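Local structure of alcohol dehydrogenase superfamily protein (Novosphingobium aromaticivorans, 3GAZ) at residues A138-V143 with I170-R174; Q215-V220 with S232-R238. The protein probably acts as an NADP-dependent oxidoreductase of the medium-chain dehydrogenase/reductase type. All coordinates share one frame. Residue numbers count along the deposited sequence, not the author numbering.

Contact 1. Residues A138-V143 with I170-R174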
ATOM      1  N   ALA A 138      17.432 -11.152  -9.137  1.00 14.80           N
ATOM      2  CA  ALA A 138      18.330 -11.898 -10.015  1.00 13.46           C
ATOM      3  C   ALA A 138      17.650 -13.141 -10.582  1.00 13.57           C
ATOM      4  O   ALA A 138      17.806 -13.468 -11.764  1.00 14.50           O
ATOM      5  CB  ALA A 138      19.581 -12.306  -9.248  1.00 12.60           C
ATOM      6  N   TRP A 139      16.894 -13.830  -9.736  1.00 13.72           N
ATOM      7  CA  TRP A 139      16.204 -15.052 -10.137  1.00 13.73           C
ATOM      8  C   TRP A 139      15.081 -14.821 -11.148  1.00 15.11           C
ATOM      9  O   TRP A 139      14.935 -15.586 -12.108  1.00 14.41           O
ATOM     10  CB  TRP A 139      15.641 -15.757  -8.902  1.00 14.69           C
ATOM     11  CG  TRP A 139      15.033 -17.095  -9.190  1.00 16.08           C
ATOM     12  CD1 TRP A 139      13.770 -17.348  -9.651  1.00 16.30           C
ATOM     13  CD2 TRP A 139      15.674 -18.369  -9.056  1.00 17.14           C
ATOM     14  NE1 TRP A 139      13.587 -18.705  -9.809  1.00 18.12           N
ATOM     15  CE2 TRP A 139      14.738 -19.353  -9.448  1.00 17.56           C
ATOM     16  CE3 TRP A 139      16.950 -18.773  -8.636  1.00 17.67           C
ATOM     17  CZ2 TRP A 139      15.041 -20.722  -9.439  1.00 19.32           C
ATOM     18  CZ3 TRP A 139      17.251 -20.138  -8.626  1.00 18.41           C
ATOM     19  CH2 TRP A 139      16.296 -21.092  -9.024  1.00 18.51           C
ATOM     20  N   GLU A 140      14.283 -13.779 -10.943  1.00 14.11           N
ATOM     21  CA  GLU A 140      13.190 -13.517 -11.868  1.00 14.82           C
ATOM     22  C   GLU A 140      13.718 -13.244 -13.266  1.00 14.90           C
ATOM     23  O   GLU A 140      13.086 -13.606 -14.253  1.00 13.28           O
ATOM     24  CB  GLU A 140      12.339 -12.334 -11.400  1.00 17.08           C
ATOM     25  CG  GLU A 140      11.736 -12.527 -10.018  1.00 21.39           C
ATOM     26  CD  GLU A 140      10.526 -11.645  -9.777  1.00 25.15           C
ATOM     27  OE1 GLU A 140      10.549 -10.460 -10.182  1.00 23.70           O
ATOM     28  OE2 GLU A 140       9.551 -12.143  -9.170  1.00 28.79           O
ATOM     29  N   GLY A 141      14.885 -12.611 -13.345  1.00 13.84           N
ATOM     30  CA  GLY A 141      15.457 -12.301 -14.641  1.00 15.52           C
ATOM     31  C   GLY A 141      16.133 -13.481 -15.304  1.00 16.12           C
ATOM     32  O   GLY A 141      15.870 -13.791 -16.472  1.00 15.38           O
ATOM     33  N   LEU A 142      16.998 -14.151 -14.552  1.00 16.61           N
ATOM     34  CA  LEU A 142      17.753 -15.291 -15.060  1.00 17.12           C
ATOM     35  C   LEU A 142      16.957 -16.570 -15.274  1.00 18.13           C
ATOM     36  O   LEU A 142      17.214 -17.306 -16.226  1.00 16.76           O
ATOM     37  CB  LEU A 142      18.919 -15.606 -14.123  1.00 16.42           C
ATOM     38  CG  LEU A 142      20.015 -14.556 -13.949  1.00 17.04           C
ATOM     39  CD1 LEU A 142      20.957 -14.996 -12.830  1.00 13.88           C
ATOM     40  CD2 LEU A 142      20.765 -14.370 -15.259  1.00 18.38           C
ATOM     41  N   VAL A 143      16.009 -16.847 -14.385  1.00 16.60           N
ATOM     42  CA  VAL A 143      15.232 -18.076 -14.489  1.00 18.31           C
ATOM     43  C   VAL A 143      13.816 -17.886 -15.022  1.00 19.02           C
ATOM     44  O   VAL A 143      13.476 -18.422 -16.076  1.00 18.62           O
ATOM     45  CB  VAL A 143      15.181 -18.798 -13.124  1.00 18.69           C
ATOM     46  CG1 VAL A 143      14.435 -20.122 -13.252  1.00 20.50           C
ATOM     47  CG2 VAL A 143      16.601 -19.031 -12.616  1.00 17.92           C
ATOM     48  N   ILE A 170      24.014 -17.422  -9.205  1.00 14.19           N
ATOM     49  CA  ILE A 170      22.875 -18.227  -9.641  1.00 14.23           C
ATOM     50  C   ILE A 170      23.214 -18.830 -11.004  1.00 15.67           C
ATOM     51  O   ILE A 170      23.067 -20.034 -11.214  1.00 15.62           O
ATOM     52  CB  ILE A 170      21.581 -17.375  -9.774  1.00 13.72           C
ATOM     53  CG1 ILE A 170      21.058 -16.998  -8.385  1.00 14.46           C
ATOM     54  CG2 ILE A 170      20.508 -18.150 -10.546  1.00 14.93           C
ATOM     55  CD1 ILE A 170      19.841 -16.097  -8.411  1.00 13.70           C
ATOM     56  N   ALA A 171      23.684 -17.983 -11.916  1.00 14.91           N
ATOM     57  CA  ALA A 171      24.043 -18.418 -13.263  1.00 15.23           C
ATOM     58  C   ALA A 171      25.093 -19.529 -13.237  1.00 16.49           C
ATOM     59  O   ALA A 171      24.964 -20.523 -13.940  1.00 17.17           O
ATOM     60  CB  ALA A 171      24.556 -17.230 -14.074  1.00 14.29           C
ATOM     61  N   LEU A 172      26.133 -19.353 -12.427  1.00 16.95           N
ATOM     62  CA  LEU A 172      27.190 -20.357 -12.326  1.00 18.96           C
ATOM     63  C   LEU A 172      26.636 -21.682 -11.824  1.00 19.77           C
ATOM     64  O   LEU A 172      26.940 -22.741 -12.375  1.00 20.71           O
ATOM     65  CB  LEU A 172      28.302 -19.867 -11.390  1.00 18.28           C
ATOM     66  CG  LEU A 172      29.217 -18.790 -11.975  1.00 18.58           C
ATOM     67  CD1 LEU A 172      30.059 -18.154 -10.877  1.00 19.07           C
ATOM     68  CD2 LEU A 172      30.104 -19.418 -13.056  1.00 18.76           C
ATOM     69  N   ALA A 173      25.815 -21.619 -10.782  1.00 19.71           N
ATOM     70  CA  ALA A 173      25.220 -22.820 -10.214  1.00 21.27           C
ATOM     71  C   ALA A 173      24.375 -23.566 -11.243  1.00 21.45           C
ATOM     72  O   ALA A 173      24.291 -24.791 -11.210  1.00 21.90           O
ATOM     73  CB  ALA A 173      24.367 -22.456  -9.006  1.00 21.67           C
ATOM     74  N   ARG A 174      23.760 -22.830 -12.163  1.00 21.22           N
ATOM     75  CA  ARG A 174      22.919 -23.458 -13.175  1.00 23.41           C
ATOM     76  C   ARG A 174      23.676 -23.930 -14.416  1.00 22.93           C
ATOM     77  O   ARG A 174      23.066 -24.268 -15.433  1.00 21.27           O
ATOM     78  CB  ARG A 174      21.777 -22.516 -13.559  1.00 23.66           C
ATOM     79  CG  ARG A 174      20.893 -22.163 -12.367  1.00 28.03           C
ATOM     80  CD  ARG A 174      19.736 -21.262 -12.752  1.00 29.51           C
ATOM     81  NE  ARG A 174      18.660 -21.980 -13.430  1.00 32.48           N
ATOM     82  CZ  ARG A 174      17.818 -22.819 -12.832  1.00 32.66           C
ATOM     83  NH1 ARG A 174      17.922 -23.060 -11.532  1.00 34.00           N
ATOM     84  NH2 ARG A 174      16.861 -23.410 -13.535  1.00 34.68           N
TER
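Two helices of the Rossmann-type, probably nucleotide-binding, half of the subunit, 132-145 and 162-173, pack side by side here through a small, largely apolar interface that buries 303 Å² and has no hydrogen bond across it. The backbones come closest at Trp-139 with Ile-170 and Leu-142 with Ala-171, whose CA atoms lie 7.4 and 7.3 Å apart. Ile-170 lies at the centre of the packing: its CD1 reaches Ala-138 CB and Trp-139 CE3, each at 3.9 Å, while its CG2 meets Leu-142 CD1, also at 3.9 Å. Ile-170 CD1 lies at the edge of the indole, near its plane. Ala-138 and Leu-142, one turn apart on the same helix face, thus both touch this one side chain. Leu-142 CD1 also stands 4.1 Å from Ala-171 N and 4.4 Å from Ala-171 CB. Helix 162-173 follows strand 153-157 and a glycine-rich turn that matches the GxGxxG pattern of Rossmann folds; it is the first crossover helix of that fold, and helix 132-145 precedes the first strand of the sheet, 153-157. Past the helix end, Arg-174 leaves helical geometry; its CA-to-CB bond points toward helix 132-145, and the side chain reaches Val-143 and Trp-139. Val-143 CG2 lies over one face of its guanidinium, 3.7 Å from Arg-174 NE, and Arg-174 NH1 comes within 3.6 Å of Trp-139 CH2. Arg-174 NE is buried here with no polar partner in the model. Beyond this pair, Trp-139 also touches Met-284 and Glu-287 of helix 278-293.

Contact 2. Residues Q215-V220 with S232-R238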
ATOM      1  N   GLN A 215      30.767 -13.220 -31.204  1.00 19.10           N
ATOM      2  CA  GLN A 215      29.364 -13.585 -31.389  1.00 20.30           C
ATOM      3  C   GLN A 215      28.427 -12.852 -30.428  1.00 20.32           C
ATOM      4  O   GLN A 215      27.293 -12.514 -30.780  1.00 19.46           O
ATOM      5  CB  GLN A 215      29.171 -15.091 -31.178  1.00 22.24           C
ATOM      6  CG  GLN A 215      29.857 -15.989 -32.194  1.00 27.25           C
ATOM      7  CD  GLN A 215      29.426 -15.696 -33.614  1.00 27.85           C
ATOM      8  OE1 GLN A 215      30.121 -15.002 -34.355  1.00 31.67           O
ATOM      9  NE2 GLN A 215      28.266 -16.214 -33.999  1.00 28.39           N
ATOM     10  N   GLY A 216      28.906 -12.610 -29.214  1.00 17.64           N
ATOM     11  CA  GLY A 216      28.075 -11.967 -28.215  1.00 14.79           C
ATOM     12  C   GLY A 216      27.691 -13.032 -27.207  1.00 12.80           C
ATOM     13  O   GLY A 216      28.123 -14.179 -27.326  1.00 14.44           O
ATOM     14  N   PHE A 217      26.870 -12.668 -26.228  1.00 13.47           N
ATOM     15  CA  PHE A 217      26.451 -13.596 -25.178  1.00 14.67           C
ATOM     16  C   PHE A 217      24.992 -14.050 -25.328  1.00 14.28           C
ATOM     17  O   PHE A 217      24.139 -13.272 -25.747  1.00 13.15           O
ATOM     18  CB  PHE A 217      26.625 -12.923 -23.811  1.00 14.60           C
ATOM     19  CG  PHE A 217      28.010 -12.384 -23.566  1.00 16.33           C
ATOM     20  CD1 PHE A 217      28.965 -13.149 -22.898  1.00 17.33           C
ATOM     21  CD2 PHE A 217      28.365 -11.117 -24.017  1.00 14.41           C
ATOM     22  CE1 PHE A 217      30.253 -12.654 -22.684  1.00 16.94           C
ATOM     23  CE2 PHE A 217      29.649 -10.615 -23.808  1.00 17.07           C
ATOM     24  CZ  PHE A 217      30.594 -11.385 -23.142  1.00 15.86           C
ATOM     25  N   ASP A 218      24.710 -15.304 -24.971  1.00 14.69           N
ATOM     26  CA  ASP A 218      23.345 -15.829 -25.060  1.00 15.51           C
ATOM     27  C   ASP A 218      22.389 -15.033 -24.171  1.00 15.56           C
ATOM     28  O   ASP A 218      21.243 -14.766 -24.545  1.00 14.19           O
ATOM     29  CB  ASP A 218      23.282 -17.291 -24.613  1.00 14.83           C
ATOM     30  CG  ASP A 218      24.103 -18.218 -25.486  1.00 17.91           C
ATOM     31  OD1 ASP A 218      23.998 -18.125 -26.728  1.00 17.23           O
ATOM     32  OD2 ASP A 218      24.843 -19.053 -24.924  1.00 15.46           O
ATOM     33  N   LEU A 219      22.872 -14.657 -22.989  1.00 14.09           N
ATOM     34  CA  LEU A 219      22.054 -13.921 -22.029  1.00 15.35           C
ATOM     35  C   LEU A 219      22.805 -12.757 -21.384  1.00 14.43           C
ATOM     36  O   LEU A 219      23.932 -12.922 -20.924  1.00 16.63           O
ATOM     37  CB  LEU A 219      21.575 -14.891 -20.940  1.00 13.29           C
ATOM     38  CG  LEU A 219      20.708 -14.379 -19.786  1.00 15.87           C
ATOM     39  CD1 LEU A 219      19.430 -13.731 -20.323  1.00 13.77           C
ATOM     40  CD2 LEU A 219      20.367 -15.560 -18.877  1.00 16.45           C
ATOM     41  N   VAL A 220      22.185 -11.579 -21.365  1.00 14.49           N
ATOM     42  CA  VAL A 220      22.796 -10.407 -20.740  1.00 12.26           C
ATOM     43  C   VAL A 220      21.874  -9.848 -19.657  1.00 12.92           C
ATOM     44  O   VAL A 220      20.712  -9.538 -19.924  1.00 11.83           O
ATOM     45  CB  VAL A 220      23.063  -9.275 -21.756  1.00 12.28           C
ATOM     46  CG1 VAL A 220      23.690  -8.076 -21.037  1.00  9.40           C
ATOM     47  CG2 VAL A 220      23.993  -9.765 -22.872  1.00  7.43           C
ATOM     48  N   SER A 232      24.071  -3.477 -23.245  1.00 14.74           N
ATOM     49  CA  SER A 232      23.625  -4.863 -23.158  1.00 14.17           C
ATOM     50  C   SER A 232      23.036  -5.308 -24.495  1.00 14.91           C
ATOM     51  O   SER A 232      23.232  -6.445 -24.923  1.00 14.26           O
ATOM     52  CB  SER A 232      22.576  -5.011 -22.052  1.00 12.73           C
ATOM     53  OG  SER A 232      23.123  -4.654 -20.789  1.00 14.91           O
ATOM     54  N   PHE A 233      22.303  -4.411 -25.147  1.00 15.76           N
ATOM     55  CA  PHE A 233      21.712  -4.728 -26.443  1.00 15.94           C
ATOM     56  C   PHE A 233      22.852  -4.960 -27.430  1.00 17.10           C
ATOM     57  O   PHE A 233      22.725  -5.736 -28.374  1.00 15.36           O
ATOM     58  CB  PHE A 233      20.844  -3.570 -26.951  1.00 15.42           C
ATOM     59  CG  PHE A 233      19.554  -3.367 -26.186  1.00 14.79           C
ATOM     60  CD1 PHE A 233      19.074  -4.331 -25.305  1.00 14.92           C
ATOM     61  CD2 PHE A 233      18.785  -2.231 -26.411  1.00 15.45           C
ATOM     62  CE1 PHE A 233      17.844  -4.162 -24.654  1.00 15.21           C
ATOM     63  CE2 PHE A 233      17.554  -2.052 -25.766  1.00 16.94           C
ATOM     64  CZ  PHE A 233      17.084  -3.024 -24.893  1.00 13.94           C
ATOM     65  N   SER A 234      23.966  -4.275 -27.201  1.00 17.07           N
ATOM     66  CA  SER A 234      25.127  -4.388 -28.072  1.00 18.56           C
ATOM     67  C   SER A 234      25.906  -5.693 -27.864  1.00 18.09           C
ATOM     68  O   SER A 234      26.449  -6.258 -28.816  1.00 18.97           O
ATOM     69  CB  SER A 234      26.046  -3.183 -27.848  1.00 21.18           C
ATOM     70  OG  SER A 234      27.179  -3.240 -28.693  1.00 27.41           O
ATOM     71  N   ALA A 235      25.936  -6.182 -26.629  1.00 16.75           N
ATOM     72  CA  ALA A 235      26.665  -7.405 -26.292  1.00 14.20           C
ATOM     73  C   ALA A 235      25.914  -8.721 -26.508  1.00 14.14           C
ATOM     74  O   ALA A 235      26.532  -9.785 -26.551  1.00 13.84           O
ATOM     75  CB  ALA A 235      27.137  -7.327 -24.842  1.00 16.16           C
ATOM     76  N   VAL A 236      24.590  -8.658 -26.636  1.00 14.45           N
ATOM     77  CA  VAL A 236      23.792  -9.871 -26.807  1.00 14.15           C
ATOM     78  C   VAL A 236      23.990 -10.548 -28.167  1.00 16.54           C
ATOM     79  O   VAL A 236      24.176  -9.884 -29.187  1.00 15.65           O
ATOM     80  CB  VAL A 236      22.276  -9.571 -26.577  1.00 14.97           C
ATOM     81  CG1 VAL A 236      21.711  -8.753 -27.733  1.00 16.46           C
ATOM     82  CG2 VAL A 236      21.503 -10.869 -26.387  1.00 15.66           C
ATOM     83  N   LYS A 237      23.960 -11.879 -28.160  1.00 17.38           N
ATOM     84  CA  LYS A 237      24.127 -12.691 -29.364  1.00 19.83           C
ATOM     85  C   LYS A 237      22.837 -12.655 -30.180  1.00 18.95           C
ATOM     86  O   LYS A 237      21.779 -12.345 -29.645  1.00 19.88           O
ATOM     87  CB  LYS A 237      24.451 -14.138 -28.962  1.00 19.87           C
ATOM     88  CG  LYS A 237      24.573 -15.130 -30.112  1.00 23.77           C
ATOM     89  CD  LYS A 237      24.835 -16.550 -29.598  1.00 25.16           C
ATOM     90  CE  LYS A 237      26.173 -16.649 -28.866  1.00 25.93           C
ATOM     91  NZ  LYS A 237      26.413 -17.995 -28.260  1.00 24.93           N
ATOM     92  N   ARG A 238      22.930 -12.955 -31.474  1.00 18.50           N
ATOM     93  CA  ARG A 238      21.750 -12.975 -32.336  1.00 18.34           C
ATOM     94  C   ARG A 238      20.785 -14.009 -31.772  1.00 16.65           C
ATOM     95  O   ARG A 238      21.199 -15.107 -31.407  1.00 17.23           O
ATOM     96  CB  ARG A 238      22.138 -13.347 -33.775  1.00 18.66           C
ATOM     97  CG  ARG A 238      20.955 -13.623 -34.703  1.00 18.53           C
ATOM     98  CD  ARG A 238      21.446 -13.785 -36.135  1.00 22.52           C
ATOM     99  NE  ARG A 238      22.180 -12.590 -36.544  1.00 27.14           N
ATOM    100  CZ  ARG A 238      21.615 -11.401 -36.724  1.00 28.17           C
ATOM    101  NH1 ARG A 238      20.308 -11.252 -36.547  1.00 27.92           N
ATOM    102  NH2 ARG A 238      22.362 -10.351 -37.041  1.00 28.69           N
TER
HETATM  103  O   HOH W   1      25.575 -12.882 -32.940  1.00 20.36           O
HETATM  104  O   HOH W   2      28.241 -16.859 -26.651  1.00 17.54           O
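Backbone hydrogen bonds join Phe-217 to the chain leaving helix 227-235: Phe-217 N donates to Ala-235 O (2.9 Å) and Lys-237 N to Phe-217 O (2.8 Å). These two bonds flank Val-236 and make a single parallel bridge between Phe-217 and Val-236. Longer CA-H...O contacts add to them, from Lys-237 CA to Gln-215 O (3.5 Å) and from Val-236 CA to Phe-217 O (3.6 Å). Gly-216, at phi 107° and psi -177°, sits with its CA 3.1 Å from Ala-235 O, where a CB would clash with that oxygen. In the Rossmann fold this is part of a beta-alpha-beta crossover: strand 217-222, helix 227-235, then strand 240-244, which lies parallel beside the first strand. Val-220 and His-241 share a backbone hydrogen bond there. Apolar packing fills the space between the strand and the end of the helix with the residue after it: Phe-217 CD2 lies 4.1 Å from Ala-235 CB, and Val-220 CG2 4.4 Å from Ala-235 CB and 4.1 Å from Val-236 CB. Val-220 CG1 makes a close van der Waals contact with Ser-232 CB (3.4 Å). Charge and water act at the more open end. Lys-237 NZ forms a salt bridge with Asp-218 OD1 (2.9 Å), and one water links the same NZ (2.7 Å) to Gly-216 O (2.8 Å). A second water spans Gln-215 O (2.8 Å) and Arg-238 N (3.0 Å).

Contacts 1 and 2 follow one another along the chain and both belong to the Rossmann-type half of the subunit, their centres 16 Å apart. They meet directly: Leu-142 CD2 of contact 1 packs against Leu-219 CD2 of contact 2 at 3.8 Å, so helix 132-145 rests against strand 217-222 of the parallel sheet. Contact 1 is also nearer the centre of the chain in space, its centre about 13 Å from the chain's centre against about 24 Å for contact 2. The Ala-138 side chain lies about 11 Å from a bound calcium ion and near, without touching, the glycine-rich turn, a probable dinucleotide-binding motif.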